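PDB 3O66: glycine betaine/carnitine/choline ABC transporter from Staphylococcus aureus subsp. aureus Mu50, which probably binds a quaternary-ammonium compatible solute such as glycine betaine, carnitine or choline as the extracellular substrate-binding component of an ABC importer. Local coordinates for residues Phe112-Thr124 with Leu185-Thr198. Numbering follows the deposited sequence. Where two conformers were deposited one is given.
Sequences FANTYAFMVTKET and LNTEKLDVALGYST. With ACT (acetate ion), chain D.
Leu194 and Phe118 form the tight centre of this antiparallel strand pair. Leu194 CD1 sits 3.7 Å from the centroid of the Phe118 ring and 7° off its normal, a CH-pi contact squarely over one face, while Val192 CG1 meets the same ring at its edge. Turning CG away from the backbone N (chi1 -175°) lets Leu194 reach across to the partner strand. On the other face of the sheet, selenomethionine Met119 is bent at chi3, which lays its CE 3.7 Å from Gly195 C. Its CG packs 3.8 Å from Leu185 CD2, joining the strand to the helix that precedes 192-196. Backbone bonds in both directions link Ala117 with Gly195 and Met119 with Ala193.

Past the strands, Ser197 OG continues the pairing: it donates to Ala113 O at 2.7 Å and accepts from Thr115 N over 3.0 Å, the latter nearly straight at 172°. One hydroxyl thus ties together two backbone groups. Alongside, Tyr116 CE1 lies 3.7 Å from Tyr196 CZ, towards the rim of one face of the Tyr196 ring, an oblique aromatic pair. An acetate, probably from the crystallisation liquor, lies beside Thr198 OG1 and Asn114; Asn114 ND2 donates to Glu20, and Thr198 OG1 is within hydrogen-bonding reach of both Glu20 and the acetate.

The opposite end is looser and more exposed. Water bridges Thr121 N and Thr124 OG1 to Asp191 O. Thr121 N-caps helix 122-128 by accepting from Thr124 N, and Glu188 closes helix 181-186 in a Schellman motif.

Within the mixed sheet of this periplasmic-binding-protein-like fold, 192-196 and 116-120 are central neighbours, flanked by 144-148 and 208-209 respectively; helix 181-186 packs against Met119 and Ala193, and helix 250-261 against Phe112 and Thr198.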
ATOM      1  N   PHE A 112       7.007  -0.315   2.363  1.00 21.05           N
ATOM      2  CA  PHE A 112       5.746  -0.502   3.074  1.00 21.75           C
ATOM      3  C   PHE A 112       4.838  -1.539   2.378  1.00 21.94           C
ATOM      4  O   PHE A 112       5.025  -1.862   1.208  1.00 20.67           O
ATOM      5  CB  PHE A 112       4.997   0.847   3.244  1.00 21.19           C
ATOM      6  CG  PHE A 112       4.484   1.464   1.943  1.00 21.68           C
ATOM      7  CD1 PHE A 112       3.172   1.224   1.507  1.00 21.41           C
ATOM      8  CD2 PHE A 112       5.289   2.317   1.186  1.00 20.25           C
ATOM      9  CE1 PHE A 112       2.679   1.801   0.345  1.00 22.79           C
ATOM     10  CE2 PHE A 112       4.817   2.903   0.001  1.00 21.62           C
ATOM     11  CZ  PHE A 112       3.502   2.662  -0.421  1.00 22.51           C
ATOM     12  N   ALA A 113       3.877  -2.053   3.151  1.00 22.96           N
ATOM     13  CA  ALA A 113       2.758  -2.863   2.660  1.00 22.51           C
ATOM     14  C   ALA A 113       1.421  -2.197   3.033  1.00 22.62           C
ATOM     15  O   ALA A 113       1.272  -1.661   4.147  1.00 23.81           O
ATOM     16  CB  ALA A 113       2.838  -4.268   3.225  1.00 23.40           C
ATOM     17  N   ASN A 114       0.486  -2.209   2.082  1.00 24.79           N
ATOM     18  CA  ASN A 114      -0.862  -1.688   2.257  1.00 24.60           C
ATOM     19  C   ASN A 114      -1.824  -2.868   2.199  1.00 24.14           C
ATOM     20  O   ASN A 114      -2.204  -3.334   1.108  1.00 22.97           O
ATOM     21  CB  ASN A 114      -1.180  -0.655   1.171  1.00 25.72           C
ATOM     22  CG  ASN A 114      -2.475   0.096   1.443  1.00 27.07           C
ATOM     23  OD1 ASN A 114      -3.261  -0.288   2.321  1.00 29.82           O
ATOM     24  ND2 ASN A 114      -2.708   1.160   0.692  1.00 25.74           N
ATOM     25  N   THR A 115      -2.119  -3.391   3.387  1.00 23.09           N
ATOM     26  CA  THR A 115      -2.891  -4.599   3.540  1.00 23.66           C
ATOM     27  C   THR A 115      -4.002  -4.405   4.570  1.00 23.40           C
ATOM     28  O   THR A 115      -3.962  -3.476   5.378  1.00 22.64           O
ATOM     29  CB  THR A 115      -1.989  -5.779   3.989  1.00 24.13           C
ATOM     30  OG1 THR A 115      -2.808  -6.940   4.209  1.00 24.45           O
ATOM     31  CG2 THR A 115      -1.199  -5.434   5.293  1.00 23.52           C
ATOM     32  N   TYR A 116      -5.021  -5.263   4.505  1.00 24.64           N
ATOM     33  CA  TYR A 116      -5.937  -5.392   5.631  1.00 24.53           C
ATOM     34  C   TYR A 116      -5.055  -5.799   6.810  1.00 23.25           C
ATOM     35  O   TYR A 116      -4.139  -6.612   6.660  1.00 22.64           O
ATOM     36  CB  TYR A 116      -7.001  -6.465   5.385  1.00 24.81           C
ATOM     37  CG  TYR A 116      -8.255  -6.021   4.614  1.00 28.58           C
ATOM     38  CD1 TYR A 116      -8.519  -4.673   4.340  1.00 30.59           C
ATOM     39  CD2 TYR A 116      -9.180  -6.967   4.189  1.00 33.51           C
ATOM     40  CE1 TYR A 116      -9.670  -4.288   3.637  1.00 33.71           C
ATOM     41  CE2 TYR A 116     -10.344  -6.598   3.504  1.00 37.13           C
ATOM     42  CZ  TYR A 116     -10.588  -5.259   3.234  1.00 36.65           C
ATOM     43  OH  TYR A 116     -11.734  -4.915   2.534  1.00 37.94           O
ATOM     44  N   ALA A 117      -5.348  -5.205   7.968  1.00 21.52           N
ATOM     45  CA  ALA A 117      -4.641  -5.491   9.190  1.00 21.52           C
ATOM     46  C   ALA A 117      -5.548  -5.167  10.348  1.00 20.92           C
ATOM     47  O   ALA A 117      -6.292  -4.185  10.308  1.00 21.71           O
ATOM     48  CB  ALA A 117      -3.348  -4.624   9.281  1.00 21.44           C
ATOM     49  N   PHE A 118      -5.447  -5.968  11.401  1.00 21.50           N
ATOM     50  CA  PHE A 118      -6.162  -5.726  12.636  1.00 21.49           C
ATOM     51  C   PHE A 118      -5.430  -4.678  13.417  1.00 21.42           C
ATOM     52  O   PHE A 118      -4.199  -4.677  13.468  1.00 23.24           O
ATOM     53  CB  PHE A 118      -6.293  -7.006  13.474  1.00 22.49           C
ATOM     54  CG  PHE A 118      -7.180  -8.032  12.833  1.00 23.12           C
ATOM     55  CD1 PHE A 118      -8.557  -7.967  12.999  1.00 23.97           C
ATOM     56  CD2 PHE A 118      -6.646  -8.989  11.974  1.00 23.62           C
ATOM     57  CE1 PHE A 118      -9.394  -8.899  12.374  1.00 25.01           C
ATOM     58  CE2 PHE A 118      -7.479  -9.921  11.322  1.00 25.99           C
ATOM     59  CZ  PHE A 118      -8.849  -9.862  11.523  1.00 26.25           C
HETATM   60  N   MSE A 119      -6.189  -3.788  14.040  1.00 21.43           N
HETATM   61  CA  MSE A 119      -5.593  -2.653  14.740  1.00 21.12           C
HETATM   62  C   MSE A 119      -6.440  -2.235  15.919  1.00 20.67           C
HETATM   63  O   MSE A 119      -7.671  -2.481  15.950  1.00 21.28           O
HETATM   64  CB  MSE A 119      -5.303  -1.476  13.808  1.00 20.98           C
HETATM   65  CG  MSE A 119      -6.559  -0.971  13.075  1.00 22.61           C
HETATM   66 SE   MSE A 119      -6.128   0.370  11.725  0.75 22.10          SE
HETATM   67  CE  MSE A 119      -5.214  -0.827  10.473  1.00 23.63           C
ATOM     68  N   VAL A 120      -5.756  -1.652  16.902  1.00 20.30           N
ATOM     69  CA  VAL A 120      -6.363  -1.266  18.181  1.00 20.48           C
ATOM     70  C   VAL A 120      -5.834   0.088  18.601  1.00 21.44           C
ATOM     71  O   VAL A 120      -4.853   0.581  18.007  1.00 22.90           O
ATOM     72  CB  VAL A 120      -6.089  -2.315  19.288  1.00 20.66           C
ATOM     73  CG1 VAL A 120      -6.670  -3.658  18.890  1.00 21.41           C
ATOM     74  CG2 VAL A 120      -4.545  -2.408  19.676  1.00 20.73           C
ATOM     75  N   THR A 121      -6.424   0.692  19.624  1.00 22.34           N
ATOM     76  CA  THR A 121      -5.841   1.916  20.183  1.00 22.94           C
ATOM     77  C   THR A 121      -4.602   1.568  21.034  1.00 24.80           C
ATOM     78  O   THR A 121      -4.444   0.420  21.477  1.00 25.39           O
ATOM     79  CB  THR A 121      -6.789   2.648  21.123  1.00 22.72           C
ATOM     80  OG1 THR A 121      -7.092   1.781  22.240  1.00 23.27           O
ATOM     81  CG2 THR A 121      -8.107   3.139  20.392  1.00 22.78           C
ATOM     82  N   LYS A 122      -3.785   2.571  21.334  0.50 25.93           N
ATOM     83  CA  LYS A 122      -2.662   2.386  22.260  0.50 28.26           C
ATOM     84  C   LYS A 122      -3.114   1.964  23.659  0.50 28.92           C
ATOM     85  O   LYS A 122      -2.459   1.140  24.289  0.50 30.06           O
ATOM     86  CB  LYS A 122      -1.766   3.626  22.311  0.50 29.78           C
ATOM     87  CG  LYS A 122      -2.411   4.865  22.917  0.50 31.62           C
ATOM     88  CD  LYS A 122      -1.372   5.948  23.189  0.50 34.53           C
ATOM     89  CE  LYS A 122      -2.032   7.318  23.279  0.50 35.85           C
ATOM     90  NZ  LYS A 122      -3.001   7.480  22.159  0.50 34.41           N
ATOM     91  N   GLU A 123      -4.239   2.485  24.147  0.50 29.15           N
ATOM     92  CA  GLU A 123      -4.710   2.063  25.477  0.50 30.35           C
ATOM     93  C   GLU A 123      -5.135   0.588  25.502  0.50 29.43           C
ATOM     94  O   GLU A 123      -4.909  -0.126  26.483  0.50 29.95           O
ATOM     95  CB  GLU A 123      -5.831   2.965  26.024  0.50 31.15           C
ATOM     96  CG  GLU A 123      -6.444   2.445  27.325  0.50 33.49           C
ATOM     97  CD  GLU A 123      -7.517   3.358  27.905  0.50 36.92           C
ATOM     98  OE1 GLU A 123      -8.567   3.539  27.247  0.50 37.02           O
ATOM     99  OE2 GLU A 123      -7.315   3.882  29.031  0.50 40.66           O
ATOM    100  N   THR A 124      -5.751   0.134  24.419  1.00 27.80           N
ATOM    101  CA  THR A 124      -6.160  -1.267  24.300  1.00 26.69           C
ATOM    102  C   THR A 124      -4.935  -2.192  24.142  1.00 27.65           C
ATOM    103  O   THR A 124      -4.865  -3.274  24.757  1.00 28.12           O
ATOM    104  CB  THR A 124      -7.160  -1.430  23.150  1.00 25.63           C
ATOM    105  OG1 THR A 124      -8.367  -0.729  23.494  1.00 24.66           O
ATOM    106  CG2 THR A 124      -7.516  -2.898  22.910  1.00 23.16           C
ATOM    107  N   LEU A 185     -12.848   3.232  16.123  1.00 25.69           N
ATOM    108  CA  LEU A 185     -11.846   2.765  17.097  1.00 25.52           C
ATOM    109  C   LEU A 185     -11.396   3.918  18.023  1.00 26.12           C
ATOM    110  O   LEU A 185     -11.325   3.764  19.252  1.00 26.53           O
ATOM    111  CB  LEU A 185     -10.672   2.154  16.335  1.00 25.33           C
ATOM    112  CG  LEU A 185      -9.700   1.136  16.894  1.00 26.57           C
ATOM    113  CD1 LEU A 185     -10.383  -0.073  17.561  1.00 22.46           C
ATOM    114  CD2 LEU A 185      -8.727   0.712  15.758  1.00 28.34           C
ATOM    115  N   ASN A 186     -11.141   5.084  17.435  1.00 25.76           N
ATOM    116  CA  ASN A 186     -10.671   6.238  18.182  1.00 26.96           C
ATOM    117  C   ASN A 186     -11.685   6.685  19.230  1.00 27.49           C
ATOM    118  O   ASN A 186     -11.305   7.115  20.333  1.00 27.67           O
ATOM    119  CB  ASN A 186     -10.368   7.381  17.224  1.00 27.58           C
ATOM    120  CG  ASN A 186      -9.543   8.486  17.864  1.00 29.35           C
ATOM    121  OD1 ASN A 186      -8.578   8.227  18.572  1.00 29.88           O
ATOM    122  ND2 ASN A 186      -9.894   9.725  17.569  1.00 30.76           N
ATOM    123  N   THR A 187     -12.968   6.554  18.889  1.00 27.84           N
ATOM    124  CA  THR A 187     -14.061   6.982  19.770  1.00 28.30           C
ATOM    125  C   THR A 187     -14.522   5.861  20.694  1.00 27.82           C
ATOM    126  O   THR A 187     -15.449   6.050  21.492  1.00 28.15           O
ATOM    127  CB  THR A 187     -15.277   7.546  18.987  1.00 29.49           C
ATOM    128  OG1 THR A 187     -15.811   6.531  18.108  1.00 29.56           O
ATOM    129  CG2 THR A 187     -14.881   8.820  18.189  1.00 29.41           C
ATOM    130  N   GLU A 188     -13.853   4.706  20.600  1.00 26.65           N
ATOM    131  CA  GLU A 188     -14.116   3.554  21.463  1.00 27.50           C
ATOM    132  C   GLU A 188     -15.479   2.900  21.196  1.00 27.21           C
ATOM    133  O   GLU A 188     -16.018   2.195  22.076  1.00 27.06           O
ATOM    134  CB  GLU A 188     -13.915   3.902  22.975  1.00 28.53           C
ATOM    135  CG  GLU A 188     -12.514   4.498  23.230  1.00 34.56           C
ATOM    136  CD  GLU A 188     -11.968   4.263  24.617  1.00 42.50           C
ATOM    137  OE1 GLU A 188     -12.243   3.204  25.214  1.00 45.47           O
ATOM    138  OE2 GLU A 188     -11.222   5.141  25.111  1.00 48.12           O
ATOM    139  N   LYS A 189     -16.022   3.126  19.985  1.00 26.42           N
ATOM    140  CA  LYS A 189     -17.164   2.350  19.502  1.00 26.51           C
ATOM    141  C   LYS A 189     -16.750   0.937  19.079  1.00 25.71           C
ATOM    142  O   LYS A 189     -17.590   0.049  19.003  1.00 26.53           O
ATOM    143  CB  LYS A 189     -17.889   3.066  18.347  1.00 27.58           C
ATOM    144  CG  LYS A 189     -18.703   4.295  18.765  1.00 27.47           C
ATOM    145  CD  LYS A 189     -19.898   3.892  19.679  1.00 30.98           C
ATOM    146  CE  LYS A 189     -20.786   5.097  20.071  1.00 32.92           C
ATOM    147  NZ  LYS A 189     -20.017   6.249  20.676  1.00 32.40           N
ATOM    148  N   LEU A 190     -15.454   0.734  18.819  1.00 24.15           N
ATOM    149  CA  LEU A 190     -14.900  -0.584  18.554  1.00 23.81           C
ATOM    150  C   LEU A 190     -13.703  -0.811  19.489  1.00 23.88           C
ATOM    151  O   LEU A 190     -13.095   0.138  19.966  1.00 23.80           O
ATOM    152  CB  LEU A 190     -14.378  -0.680  17.108  1.00 22.90           C
ATOM    153  CG  LEU A 190     -15.358  -0.459  15.963  1.00 23.59           C
ATOM    154  CD1 LEU A 190     -14.603  -0.431  14.655  1.00 22.46           C
ATOM    155  CD2 LEU A 190     -16.451  -1.540  15.971  1.00 25.39           C
ATOM    156  N   ASP A 191     -13.351  -2.070  19.707  1.00 23.42           N
ATOM    157  CA  ASP A 191     -12.116  -2.401  20.405  1.00 23.72           C
ATOM    158  C   ASP A 191     -11.025  -2.792  19.416  1.00 23.45           C
ATOM    159  O   ASP A 191      -9.833  -2.591  19.685  1.00 22.98           O
ATOM    160  CB  ASP A 191     -12.370  -3.534  21.388  1.00 24.58           C
ATOM    161  CG  ASP A 191     -13.441  -3.176  22.424  1.00 27.08           C
ATOM    162  OD1 ASP A 191     -13.295  -2.133  23.120  1.00 27.35           O
ATOM    163  OD2 ASP A 191     -14.442  -3.915  22.514  1.00 28.47           O
ATOM    164  N   VAL A 192     -11.449  -3.365  18.293  1.00 22.30           N
ATOM    165  CA  VAL A 192     -10.552  -3.852  17.234  1.00 21.61           C
ATOM    166  C   VAL A 192     -11.188  -3.523  15.867  1.00 21.27           C
ATOM    167  O   VAL A 192     -12.431  -3.650  15.689  1.00 21.81           O
ATOM    168  CB  VAL A 192     -10.343  -5.397  17.352  1.00 21.30           C
ATOM    169  CG1 VAL A 192      -9.345  -5.900  16.296  1.00 23.04           C
ATOM    170  CG2 VAL A 192      -9.863  -5.788  18.731  1.00 21.59           C
ATOM    171  N   ALA A 193     -10.353  -3.115  14.900  1.00 20.75           N
ATOM    172  CA  ALA A 193     -10.805  -2.810  13.555  1.00 20.68           C
ATOM    173  C   ALA A 193      -9.925  -3.583  12.583  1.00 20.97           C
ATOM    174  O   ALA A 193      -8.712  -3.771  12.838  1.00 21.91           O
ATOM    175  CB  ALA A 193     -10.697  -1.297  13.274  1.00 20.90           C
ATOM    176  N   LEU A 194     -10.529  -4.071  11.509  1.00 20.23           N
ATOM    177  CA  LEU A 194      -9.749  -4.547  10.372  1.00 20.33           C
ATOM    178  C   LEU A 194      -9.675  -3.384   9.376  1.00 20.23           C
ATOM    179  O   LEU A 194     -10.647  -3.089   8.660  1.00 22.39           O
ATOM    180  CB  LEU A 194     -10.424  -5.759   9.742  1.00 20.61           C
ATOM    181  CG  LEU A 194      -9.614  -6.402   8.596  1.00 22.17           C
ATOM    182  CD1 LEU A 194      -8.244  -6.987   9.085  1.00 20.72           C
ATOM    183  CD2 LEU A 194     -10.482  -7.455   8.000  1.00 23.59           C
ATOM    184  N   GLY A 195      -8.540  -2.710   9.335  1.00 19.90           N
ATOM    185  CA  GLY A 195      -8.387  -1.432   8.571  1.00 19.69           C
ATOM    186  C   GLY A 195      -7.321  -1.632   7.522  1.00 20.37           C
ATOM    187  O   GLY A 195      -6.826  -2.736   7.373  1.00 21.92           O
ATOM    188  N   TYR A 196      -6.981  -0.597   6.762  1.00 21.23           N
ATOM    189  CA  TYR A 196      -5.829  -0.673   5.876  1.00 21.44           C
ATOM    190  C   TYR A 196      -4.586  -0.200   6.625  1.00 21.34           C
ATOM    191  O   TYR A 196      -4.637   0.808   7.355  1.00 21.47           O
ATOM    192  CB  TYR A 196      -6.048   0.233   4.671  1.00 22.98           C
ATOM    193  CG  TYR A 196      -6.893  -0.375   3.591  1.00 24.09           C
ATOM    194  CD1 TYR A 196      -6.408  -1.449   2.820  1.00 28.46           C
ATOM    195  CD2 TYR A 196      -8.165   0.119   3.312  1.00 27.36           C
ATOM    196  CE1 TYR A 196      -7.180  -2.013   1.799  1.00 29.41           C
ATOM    197  CE2 TYR A 196      -8.937  -0.428   2.290  1.00 28.28           C
ATOM    198  CZ  TYR A 196      -8.450  -1.492   1.553  1.00 31.67           C
ATOM    199  OH  TYR A 196      -9.225  -2.024   0.550  1.00 34.17           O
ATOM    200  N   SER A 197      -3.478  -0.894   6.426  1.00 20.20           N
ATOM    201  CA  SER A 197      -2.276  -0.700   7.260  1.00 21.67           C
ATOM    202  C   SER A 197      -1.509   0.599   7.016  1.00 21.84           C
ATOM    203  O   SER A 197      -0.571   0.892   7.762  1.00 23.29           O
ATOM    204  CB  SER A 197      -1.337  -1.888   7.068  1.00 20.99           C
ATOM    205  OG  SER A 197      -0.922  -1.918   5.707  1.00 23.10           O
ATOM    206  N   THR A 198      -1.872   1.384   5.991  1.00 21.98           N
ATOM    207  CA  THR A 198      -1.172   2.657   5.778  1.00 21.32           C
ATOM    208  C   THR A 198      -2.054   3.890   5.970  1.00 22.24           C
ATOM    209  O   THR A 198      -1.633   5.021   5.659  1.00 22.75           O
ATOM    210  CB  THR A 198      -0.516   2.775   4.379  1.00 23.35           C
ATOM    211  OG1 THR A 198      -1.527   2.632   3.373  1.00 20.97           O
ATOM    212  CG2 THR A 198       0.605   1.777   4.185  1.00 22.76           C
TER
HETATM  213  C   ACT D 323      -4.722   3.544   3.123  1.00 46.71           C
HETATM  214  O   ACT D 323      -4.079   2.482   3.380  1.00 46.54           O
HETATM  215  OXT ACT D 323      -4.063   4.556   2.730  1.00 46.53           O
HETATM  216  CH3 ACT D 323      -6.219   3.597   3.268  1.00 46.36           C
HETATM  217  O   HOH W   1      -8.969  -0.361  20.774  1.00 24.58           O
HETATM  218  O   HOH W   2     -10.697  -2.134  24.302  1.00 44.02           O